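Local atomic coordinates of uncharacterized protein (Legionella longbeachae NSW150, PDB entry 4JZA), a protein that probably dephosphorylates phosphoinositides as a phosphatidylinositol-3-phosphatase, an activity expected to act on lipids in the interaction between Legionella and its host. Residues Y35-D40 with L599-H604; G93-L98 with S640-K645; E560-D565 with R603-H608. All blocks are in the same frame, centred on the assembly; numbering follows the deposited sequence.

Contact 1 (Y35-D40 with L599-H604)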
loop_
_atom_site.group_PDB
_atom_site.type_symbol
_atom_site.label_atom_id
_atom_site.label_comp_id
_atom_site.label_asym_id
_atom_site.label_seq_id
_atom_site.Cartn_x
_atom_site.Cartn_y
_atom_site.Cartn_z
ATOM N N TYR A 35 9.957 -7.456 -24.989
ATOM C CA TYR A 35 11.003 -6.979 -24.054
ATOM C C TYR A 35 12.391 -7.030 -24.676
ATOM O O TYR A 35 12.599 -7.706 -25.665
ATOM C CB TYR A 35 10.980 -7.758 -22.733
ATOM C CG TYR A 35 11.396 -9.226 -22.797
ATOM C CD1 TYR A 35 10.519 -10.217 -23.227
ATOM C CD2 TYR A 35 12.645 -9.630 -22.368
ATOM C CE1 TYR A 35 10.897 -11.552 -23.242
ATOM C CE2 TYR A 35 13.021 -10.966 -22.361
ATOM C CZ TYR A 35 12.149 -11.918 -22.792
ATOM O OH TYR A 35 12.562 -13.237 -22.794
ATOM N N TYR A 36 13.327 -6.300 -24.076
ATOM C CA TYR A 36 14.715 -6.204 -24.541
ATOM C C TYR A 36 15.688 -6.781 -23.510
ATOM O O TYR A 36 15.283 -7.212 -22.441
ATOM C CB TYR A 36 15.041 -4.738 -24.800
ATOM C CG TYR A 36 14.084 -4.112 -25.786
ATOM C CD1 TYR A 36 12.807 -3.681 -25.388
ATOM C CD2 TYR A 36 14.453 -3.951 -27.114
ATOM C CE1 TYR A 36 11.929 -3.111 -26.302
ATOM C CE2 TYR A 36 13.597 -3.379 -28.028
ATOM C CZ TYR A 36 12.336 -2.964 -27.626
ATOM O OH TYR A 36 11.507 -2.401 -28.566
ATOM N N GLN A 37 16.970 -6.811 -23.841
ATOM C CA GLN A 37 17.980 -7.343 -22.940
ATOM C C GLN A 37 18.116 -6.420 -21.735
ATOM O O GLN A 37 18.286 -6.841 -20.578
ATOM C CB GLN A 37 19.318 -7.419 -23.683
ATOM C CG GLN A 37 20.350 -8.290 -22.970
ATOM C CD GLN A 37 21.655 -7.600 -22.520
ATOM O OE1 GLN A 37 21.729 -6.380 -22.419
ATOM N NE2 GLN A 37 22.687 -8.410 -22.220
ATOM N N LYS A 38 18.016 -5.132 -22.039
ATOM C CA LYS A 38 18.357 -4.047 -21.138
ATOM C C LYS A 38 17.070 -3.544 -20.493
ATOM O O LYS A 38 16.112 -3.202 -21.179
ATOM C CB LYS A 38 19.015 -2.991 -21.997
ATOM C CG LYS A 38 19.340 -1.650 -21.393
ATOM C CD LYS A 38 19.863 -0.720 -22.496
ATOM C CE LYS A 38 19.660 0.757 -22.170
ATOM N NZ LYS A 38 20.722 1.242 -21.250
ATOM N N PRO A 39 17.031 -3.492 -19.156
ATOM C CA PRO A 39 15.839 -2.872 -18.541
ATOM C C PRO A 39 15.498 -1.515 -19.153
ATOM O O PRO A 39 16.394 -0.709 -19.423
ATOM C CB PRO A 39 16.257 -2.655 -17.089
ATOM C CG PRO A 39 17.527 -3.416 -16.907
ATOM C CD PRO A 39 18.170 -3.554 -18.226
ATOM N N ASP A 40 14.214 -1.244 -19.319
ATOM C CA ASP A 40 13.743 0.051 -19.821
ATOM C C ASP A 40 13.204 0.907 -18.663
ATOM O O ASP A 40 12.028 0.821 -18.288
ATOM C CB ASP A 40 12.663 -0.176 -20.876
ATOM C CG ASP A 40 12.219 1.103 -21.526
ATOM O OD1 ASP A 40 12.627 2.194 -21.061
ATOM O OD2 ASP A 40 11.469 1.001 -22.514
ATOM N N LEU A 599 17.298 -16.118 -16.404
ATOM C CA LEU A 599 15.954 -16.045 -15.869
ATOM C C LEU A 599 15.742 -14.701 -15.197
ATOM O O LEU A 599 14.763 -14.034 -15.468
ATOM C CB LEU A 599 15.673 -17.204 -14.923
ATOM C CG LEU A 599 15.509 -18.581 -15.621
ATOM C CD1 LEU A 599 15.237 -19.634 -14.584
ATOM C CD2 LEU A 599 14.381 -18.648 -16.619
ATOM N N TYR A 600 16.702 -14.297 -14.369
ATOM C CA TYR A 600 16.642 -13.039 -13.670
ATOM C C TYR A 600 16.522 -11.934 -14.689
ATOM O O TYR A 600 15.656 -11.096 -14.583
ATOM C CB TYR A 600 17.859 -12.864 -12.750
ATOM C CG TYR A 600 17.800 -11.601 -11.918
ATOM C CD1 TYR A 600 18.126 -10.373 -12.472
ATOM C CD2 TYR A 600 17.405 -11.645 -10.583
ATOM C CE1 TYR A 600 18.063 -9.225 -11.740
ATOM C CE2 TYR A 600 17.306 -10.501 -9.837
ATOM C CZ TYR A 600 17.641 -9.291 -10.424
ATOM O OH TYR A 600 17.545 -8.134 -9.690
HETATM N N MSE A 601 17.354 -11.956 -15.719
HETATM C CA MSE A 601 17.304 -10.875 -16.726
HETATM C C MSE A 601 16.127 -10.915 -17.678
HETATM O O MSE A 601 15.897 -9.978 -18.367
HETATM C CB MSE A 601 18.571 -10.878 -17.534
HETATM C CG MSE A 601 19.746 -10.482 -16.622
HETATM SE SE MSE A 601 21.513 -10.593 -17.486
HETATM C CE MSE A 601 21.123 -9.361 -18.966
ATOM N N SER A 602 15.370 -11.996 -17.743
ATOM C CA SER A 602 14.153 -11.988 -18.535
ATOM C C SER A 602 13.214 -10.961 -17.937
ATOM O O SER A 602 12.358 -10.353 -18.645
ATOM C CB SER A 602 13.492 -13.362 -18.538
ATOM O OG SER A 602 13.057 -13.733 -17.246
ATOM N N ARG A 603 13.376 -10.802 -16.616
ATOM C CA ARG A 603 12.633 -9.817 -15.832
ATOM C C ARG A 603 11.211 -10.253 -15.654
ATOM O O ARG A 603 10.363 -9.454 -15.315
ATOM C CB ARG A 603 12.636 -8.425 -16.468
ATOM C CG ARG A 603 14.014 -7.797 -16.598
ATOM C CD ARG A 603 13.940 -6.285 -16.703
ATOM N NE ARG A 603 14.844 -5.816 -15.688
ATOM C CZ ARG A 603 14.548 -5.001 -14.694
ATOM N NH1 ARG A 603 13.359 -4.423 -14.582
ATOM N NH2 ARG A 603 15.480 -4.747 -13.815
ATOM N N HIS A 604 10.933 -11.515 -15.903
ATOM C CA HIS A 604 9.608 -11.987 -15.659
ATOM C C HIS A 604 9.145 -11.702 -14.206
ATOM O O HIS A 604 8.077 -11.159 -13.995
ATOM C CB HIS A 604 9.562 -13.461 -15.923
ATOM C CG HIS A 604 8.288 -14.103 -15.494
ATOM N ND1 HIS A 604 7.156 -14.074 -16.272
ATOM C CD2 HIS A 604 7.969 -14.805 -14.377
ATOM C CE1 HIS A 604 6.168 -14.671 -15.626
ATOM N NE2 HIS A 604 6.636 -15.128 -14.477
#
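Pro39 lies against the guanidinium of Arg603, its ring crossing the arginine chain at about a right angle. From CB the arginine starts with CG anti to its own carbonyl carbon (chi1 -62°), and a bend at chi3 turns the flat end under the proline. Arg603 NE comes within 3.7 Å of Pro39 CB. Arg603 CZ is 3.8 Å from Pro39 CB, which stands over the centre of the planar group. Arg603 NH2 is 3.9 Å from Pro39 CG and also forms a salt bridge with Asp647. Proline suits this place because its rigid, apolar ring can cover a flat cation without competing for its N-H groups. Farther along, the Gln37 amide runs beside Met601, modelled as selenomethionine, with Gln37 NE2 3.7 Å from Met601 CE. Tyr35 completes the contact: Tyr35 CD2 is 3.8 Å from Ser602 O, which approaches the ring obliquely, while the tyrosine hydroxyl bonds to Leu148 O.

Arg603 has positive phi (73°), so the chain leaves helix 587-602 there and at once enters helix 604-612. The loop after strand 31-35, an outermost strand of the mixed sheet, is thereby laid against this helix junction. Arg8 of strand 5-10 ties the two sides, making a cation-pi contact with Tyr35 and donating to Ser602 O; Thr147 of strand 144-150 packs against Tyr35 and Ser602.

Contact 2 (G93-L98 with S640-K645)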
loop_
_atom_site.group_PDB
_atom_site.type_symbol
_atom_site.label_atom_id
_atom_site.label_comp_id
_atom_site.label_asym_id
_atom_site.label_seq_id
_atom_site.Cartn_x
_atom_site.Cartn_y
_atom_site.Cartn_z
ATOM N N GLY A 93 16.316 10.675 -19.788
ATOM C CA GLY A 93 17.613 10.619 -19.124
ATOM C C GLY A 93 17.951 9.315 -18.416
ATOM O O GLY A 93 17.421 8.224 -18.725
ATOM N N SER A 94 18.848 9.430 -17.447
ATOM C CA SER A 94 19.260 8.279 -16.675
ATOM C C SER A 94 18.188 7.961 -15.621
ATOM O O SER A 94 17.412 8.822 -15.214
ATOM C CB SER A 94 20.568 8.611 -15.968
ATOM O OG SER A 94 20.385 9.755 -15.123
ATOM N N ILE A 95 18.230 6.754 -15.106
ATOM C CA ILE A 95 17.377 6.394 -14.019
ATOM C C ILE A 95 17.391 7.404 -12.865
ATOM O O ILE A 95 16.390 7.518 -12.129
ATOM C CB ILE A 95 17.719 5.001 -13.470
ATOM C CG1 ILE A 95 16.535 4.493 -12.591
ATOM C CG2 ILE A 95 19.081 5.055 -12.803
ATOM C CD1 ILE A 95 16.825 3.387 -11.584
ATOM N N ASP A 96 18.499 8.121 -12.695
ATOM C CA ASP A 96 18.595 9.167 -11.684
ATOM C C ASP A 96 17.772 10.370 -11.992
ATOM O O ASP A 96 17.223 10.942 -11.090
ATOM C CB ASP A 96 20.026 9.682 -11.569
ATOM C CG ASP A 96 20.963 8.698 -10.871
ATOM O OD1 ASP A 96 20.506 8.041 -9.900
ATOM O OD2 ASP A 96 22.153 8.609 -11.301
ATOM N N ASP A 97 17.743 10.789 -13.265
ATOM C CA ASP A 97 16.993 11.977 -13.694
ATOM C C ASP A 97 15.539 11.642 -13.570
ATOM O O ASP A 97 14.771 12.428 -13.087
ATOM C CB ASP A 97 17.264 12.373 -15.178
ATOM C CG ASP A 97 18.771 12.519 -15.526
ATOM O OD1 ASP A 97 19.467 13.310 -14.889
ATOM O OD2 ASP A 97 19.255 11.828 -16.446
ATOM N N LEU A 98 15.164 10.460 -14.052
ATOM C CA LEU A 98 13.784 10.019 -14.019
ATOM C C LEU A 98 13.283 9.783 -12.582
ATOM O O LEU A 98 12.098 9.978 -12.290
ATOM C CB LEU A 98 13.601 8.753 -14.844
ATOM C CG LEU A 98 13.982 8.717 -16.333
ATOM C CD1 LEU A 98 13.807 7.319 -16.884
ATOM C CD2 LEU A 98 13.175 9.675 -17.188
ATOM N N SER A 640 27.049 -2.784 -15.825
ATOM C CA SER A 640 26.775 -1.745 -14.847
ATOM C C SER A 640 26.951 -2.320 -13.470
ATOM O O SER A 640 26.390 -3.378 -13.204
ATOM C CB SER A 640 25.340 -1.226 -15.022
ATOM O OG SER A 640 25.072 -0.085 -14.185
ATOM N N GLU A 641 27.739 -1.639 -12.614
ATOM C CA GLU A 641 27.828 -1.962 -11.178
ATOM C C GLU A 641 26.538 -1.663 -10.476
ATOM O O GLU A 641 26.246 -2.223 -9.427
ATOM C CB GLU A 641 28.920 -1.165 -10.455
ATOM C CG GLU A 641 30.257 -1.810 -10.457
ATOM C CD GLU A 641 30.302 -3.140 -9.733
ATOM O OE1 GLU A 641 30.003 -3.155 -8.527
ATOM O OE2 GLU A 641 30.677 -4.166 -10.369
ATOM N N ARG A 642 25.793 -0.735 -11.042
ATOM C CA ARG A 642 24.510 -0.293 -10.503
ATOM C C ARG A 642 23.310 -1.203 -10.773
ATOM O O ARG A 642 22.237 -0.918 -10.224
ATOM C CB ARG A 642 24.086 0.966 -11.216
ATOM C CG ARG A 642 24.606 2.302 -10.777
ATOM C CD ARG A 642 24.055 3.236 -11.832
ATOM N NE ARG A 642 23.679 4.526 -11.281
ATOM C CZ ARG A 642 22.576 4.770 -10.580
ATOM N NH1 ARG A 642 21.716 3.815 -10.313
ATOM N NH2 ARG A 642 22.346 5.984 -10.139
ATOM N N SER A 643 23.418 -2.217 -11.643
ATOM C CA SER A 643 22.156 -2.810 -12.197
ATOM C C SER A 643 21.252 -3.457 -11.159
ATOM O O SER A 643 20.077 -3.251 -11.190
ATOM C CB SER A 643 22.384 -3.718 -13.381
ATOM O OG SER A 643 23.725 -4.120 -13.365
ATOM N N LEU A 644 21.819 -4.133 -10.185
ATOM C CA LEU A 644 21.032 -4.695 -9.087
ATOM C C LEU A 644 20.560 -3.632 -8.090
ATOM O O LEU A 644 19.557 -3.826 -7.435
ATOM C CB LEU A 644 21.793 -5.846 -8.376
ATOM C CG LEU A 644 22.276 -6.876 -9.434
ATOM C CD1 LEU A 644 23.266 -7.879 -8.874
ATOM C CD2 LEU A 644 21.120 -7.572 -10.141
ATOM N N LYS A 645 21.249 -2.514 -7.964
ATOM C CA LYS A 645 20.761 -1.429 -7.099
ATOM C C LYS A 645 19.591 -0.656 -7.751
ATOM O O LYS A 645 18.693 -0.186 -7.067
ATOM C CB LYS A 645 21.890 -0.519 -6.692
ATOM C CG LYS A 645 22.889 -1.205 -5.763
ATOM C CD LYS A 645 24.035 -0.268 -5.376
ATOM C CE LYS A 645 24.793 -0.741 -4.130
ATOM N NZ LYS A 645 25.790 -1.781 -4.508
#
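Ile95 and Arg642, the nearest backbone pair, keep their CA atoms 10.4 Å apart, so two helix starts meet here through side chains alone. Arg642 spans most of the gap: with CG anti to its carbonyl carbon (chi1 -83°) and a bend at chi3, its long chain carries a charge across, and its flat end offers both a face and an edge. Arg642 NH2 lies 2.8 Å from Asp96 OD1 in a salt bridge, and Asp96 OD2 is almost as near, so one nitrogen faces both carboxylate oxygens. The N-H...O angle of 119° makes the hydrogen bond weak; the planes are 59° apart, unlike the flat side-on pairing of two N-H groups. Ile95 comes over one face of the guanidinium, its CG2 3.8 Å from Arg642 NH1, supplying an apolar surface. At the start of the same helix, Ser94 and Asp97 form a capping box: Ser94 N donates to Asp97 OD2 (2.6 Å), and Ser94 OG accepts a weak bond from Asp97 N.

Arg642 NH1 also pairs with Asp646, so the cation is shared between two carboxylates. An aspartate in the first turn of helix 95-116 would suit the helix dipole, but with exposed partners and bent geometry the attraction is probably mainly electrostatic.

Contact 3 (E560-D565 with R603-H608)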
loop_
_atom_site.group_PDB
_atom_site.type_symbol
_atom_site.label_atom_id
_atom_site.label_comp_id
_atom_site.label_asym_id
_atom_site.label_seq_id
_atom_site.Cartn_x
_atom_site.Cartn_y
_atom_site.Cartn_z
ATOM N N GLU A 560 13.512 -17.311 -5.179
ATOM C CA GLU A 560 13.406 -18.751 -5.046
ATOM C C GLU A 560 12.868 -19.374 -6.316
ATOM O O GLU A 560 13.337 -20.411 -6.755
ATOM C CB GLU A 560 12.479 -19.116 -3.894
ATOM C CG GLU A 560 12.280 -20.615 -3.725
ATOM C CD GLU A 560 11.028 -21.145 -4.402
ATOM O OE1 GLU A 560 9.958 -20.545 -4.238
ATOM O OE2 GLU A 560 11.106 -22.176 -5.089
ATOM N N LEU A 561 11.867 -18.733 -6.898
ATOM C CA LEU A 561 11.244 -19.227 -8.113
ATOM C C LEU A 561 12.197 -19.254 -9.285
ATOM O O LEU A 561 12.191 -20.182 -10.069
ATOM C CB LEU A 561 10.022 -18.392 -8.465
ATOM C CG LEU A 561 8.856 -18.513 -7.496
ATOM C CD1 LEU A 561 7.691 -17.687 -7.990
ATOM C CD2 LEU A 561 8.450 -19.960 -7.325
ATOM N N ILE A 562 13.009 -18.220 -9.406
ATOM C CA ILE A 562 14.018 -18.167 -10.444
ATOM C C ILE A 562 15.034 -19.299 -10.191
ATOM O O ILE A 562 15.412 -20.047 -11.132
ATOM C CB ILE A 562 14.708 -16.792 -10.391
ATOM C CG1 ILE A 562 13.864 -15.742 -11.129
ATOM C CG2 ILE A 562 16.094 -16.827 -10.979
ATOM C CD1 ILE A 562 14.185 -14.350 -10.679
ATOM N N HIS A 563 15.467 -19.430 -8.929
ATOM C CA HIS A 563 16.512 -20.378 -8.598
ATOM C C HIS A 563 16.000 -21.784 -8.841
ATOM O O HIS A 563 16.671 -22.601 -9.497
ATOM C CB HIS A 563 16.958 -20.202 -7.172
ATOM C CG HIS A 563 18.229 -20.908 -6.829
ATOM N ND1 HIS A 563 18.246 -22.146 -6.224
ATOM C CD2 HIS A 563 19.520 -20.509 -6.904
ATOM C CE1 HIS A 563 19.494 -22.498 -5.987
ATOM N NE2 HIS A 563 20.289 -21.535 -6.408
ATOM N N THR A 564 14.795 -22.062 -8.375
ATOM C CA THR A 564 14.238 -23.375 -8.573
ATOM C C THR A 564 13.969 -23.573 -10.059
ATOM O O THR A 564 14.368 -24.574 -10.635
ATOM C CB THR A 564 13.006 -23.566 -7.682
ATOM O OG1 THR A 564 13.389 -23.427 -6.307
ATOM C CG2 THR A 564 12.388 -24.916 -7.869
ATOM N N ASP A 565 13.356 -22.629 -10.737
ATOM C CA ASP A 565 13.279 -22.786 -12.200
ATOM C C ASP A 565 14.663 -23.160 -12.805
ATOM O O ASP A 565 14.778 -24.056 -13.630
ATOM C CB ASP A 565 12.732 -21.525 -12.886
ATOM C CG ASP A 565 11.208 -21.373 -12.753
ATOM O OD1 ASP A 565 10.526 -22.411 -12.495
ATOM O OD2 ASP A 565 10.689 -20.215 -12.933
ATOM N N ARG A 603 13.376 -10.802 -16.616
ATOM C CA ARG A 603 12.633 -9.817 -15.832
ATOM C C ARG A 603 11.211 -10.253 -15.654
ATOM O O ARG A 603 10.363 -9.454 -15.315
ATOM C CB ARG A 603 12.636 -8.425 -16.468
ATOM C CG ARG A 603 14.014 -7.797 -16.598
ATOM C CD ARG A 603 13.940 -6.285 -16.703
ATOM N NE ARG A 603 14.844 -5.816 -15.688
ATOM C CZ ARG A 603 14.548 -5.001 -14.694
ATOM N NH1 ARG A 603 13.359 -4.423 -14.582
ATOM N NH2 ARG A 603 15.480 -4.747 -13.815
ATOM N N HIS A 604 10.933 -11.515 -15.903
ATOM C CA HIS A 604 9.608 -11.987 -15.659
ATOM C C HIS A 604 9.145 -11.702 -14.206
ATOM O O HIS A 604 8.077 -11.159 -13.995
ATOM C CB HIS A 604 9.562 -13.461 -15.923
ATOM C CG HIS A 604 8.288 -14.103 -15.494
ATOM N ND1 HIS A 604 7.156 -14.074 -16.272
ATOM C CD2 HIS A 604 7.969 -14.805 -14.377
ATOM C CE1 HIS A 604 6.168 -14.671 -15.626
ATOM N NE2 HIS A 604 6.636 -15.128 -14.477
ATOM N N GLN A 605 9.928 -12.077 -13.203
ATOM C CA GLN A 605 9.530 -11.827 -11.823
ATOM C C GLN A 605 9.449 -10.344 -11.518
ATOM O O GLN A 605 8.675 -9.926 -10.665
ATOM C CB GLN A 605 10.551 -12.437 -10.849
ATOM C CG GLN A 605 10.593 -13.959 -10.854
ATOM C CD GLN A 605 9.259 -14.584 -10.493
ATOM O OE1 GLN A 605 8.416 -13.947 -9.894
ATOM N NE2 GLN A 605 9.073 -15.836 -10.851
ATOM N N HIS A 606 10.266 -9.543 -12.173
ATOM C CA HIS A 606 10.286 -8.126 -11.892
ATOM C C HIS A 606 8.936 -7.548 -12.280
ATOM O O HIS A 606 8.366 -6.693 -11.558
ATOM C CB HIS A 606 11.373 -7.389 -12.684
ATOM C CG HIS A 606 12.786 -7.780 -12.344
ATOM N ND1 HIS A 606 13.234 -9.083 -12.356
ATOM C CD2 HIS A 606 13.877 -7.016 -12.110
ATOM C CE1 HIS A 606 14.526 -9.105 -12.095
ATOM N NE2 HIS A 606 14.944 -7.864 -11.964
ATOM N N GLU A 607 8.438 -8.008 -13.425
ATOM C CA GLU A 607 7.162 -7.576 -13.960
ATOM C C GLU A 607 6.004 -7.999 -13.092
ATOM O O GLU A 607 5.036 -7.232 -12.864
ATOM C CB GLU A 607 6.973 -8.116 -15.368
ATOM C CG GLU A 607 7.981 -7.505 -16.310
ATOM C CD GLU A 607 7.648 -6.057 -16.638
ATOM O OE1 GLU A 607 8.613 -5.248 -16.919
ATOM O OE2 GLU A 607 6.412 -5.733 -16.624
ATOM N N HIS A 608 6.100 -9.207 -12.589
ATOM C CA HIS A 608 5.075 -9.727 -11.686
ATOM C C HIS A 608 4.988 -8.842 -10.456
ATOM O O HIS A 608 3.921 -8.361 -10.140
ATOM C CB HIS A 608 5.368 -11.174 -11.312
ATOM C CG HIS A 608 4.221 -11.869 -10.680
ATOM N ND1 HIS A 608 4.198 -12.203 -9.347
ATOM C CD2 HIS A 608 3.046 -12.291 -11.197
ATOM C CE1 HIS A 608 3.065 -12.822 -9.071
ATOM N NE2 HIS A 608 2.346 -12.883 -10.178
HETATM O O HOH W 1 10.806 -17.454 -12.606
#
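Gln605 folds back at chi2 (-59°) after setting CG anti to its carbonyl carbon, and Ile562 likewise holds CG1 anti to its own carbonyl carbon (chi1 -82°); the two side chains slide past each other in opposite directions. Ile562 CD1 is 3.6 Å from Gln605 CG, and Ile562 CG1 is 3.7 Å from the same Gln605 CG. The fold at chi2 also swings the amide across Leu561 at about a right angle, placing Gln605 NE2 3.6 Å from Leu561 CB and 3.7 Å from Leu561 CD1. Glutamine serves well here: its aliphatic stem packs on Ile562 while the amide nitrogen lies against Leu561, and the buried amide needs polar partners, which Arg374 and a water supply.

This is a helix-helix contact of an alpha/beta fold, in which helix 556-574 and helix 604-612 lie side by side against the mixed sheet, with His354 of strand 352-359 touching Leu561, Asp565 and Gln605. Both ends of the amide have polar partners. Gln605 OE1 takes a hydrogen bond from Arg374, and Gln605 NE2 donates to a water 2.9 Å away, which in turn donates to Asp565 OD2 at 2.8 Å. The other carboxylate oxygen of Asp565 forms a salt bridge with Arg372 of strand 365-374.

In the fold
Contacts 1 and 3 are neighbours, their centres about 11 Å apart; they share Arg603 and His604 at the junction of helices 587-602 and 604-612, and Leu599 packs onto Ile562 and Asp565 between them. The centre of contact 2 is about 15 Å from that of contact 1 and about 21 Å from that of contact 3. Along the chain the order is 35-40, 93-98, 560-565, 599-608, 640-645, so contacts 1 and 2 interleave and both join the N-terminal part to helices more than 500 residues later. Helix 41-62 follows 35-40 and packs on 93-98. Asp647 of helix 643-652 binds Tyr600, Arg603 and His606, fastening these late helices together on one side of the chain.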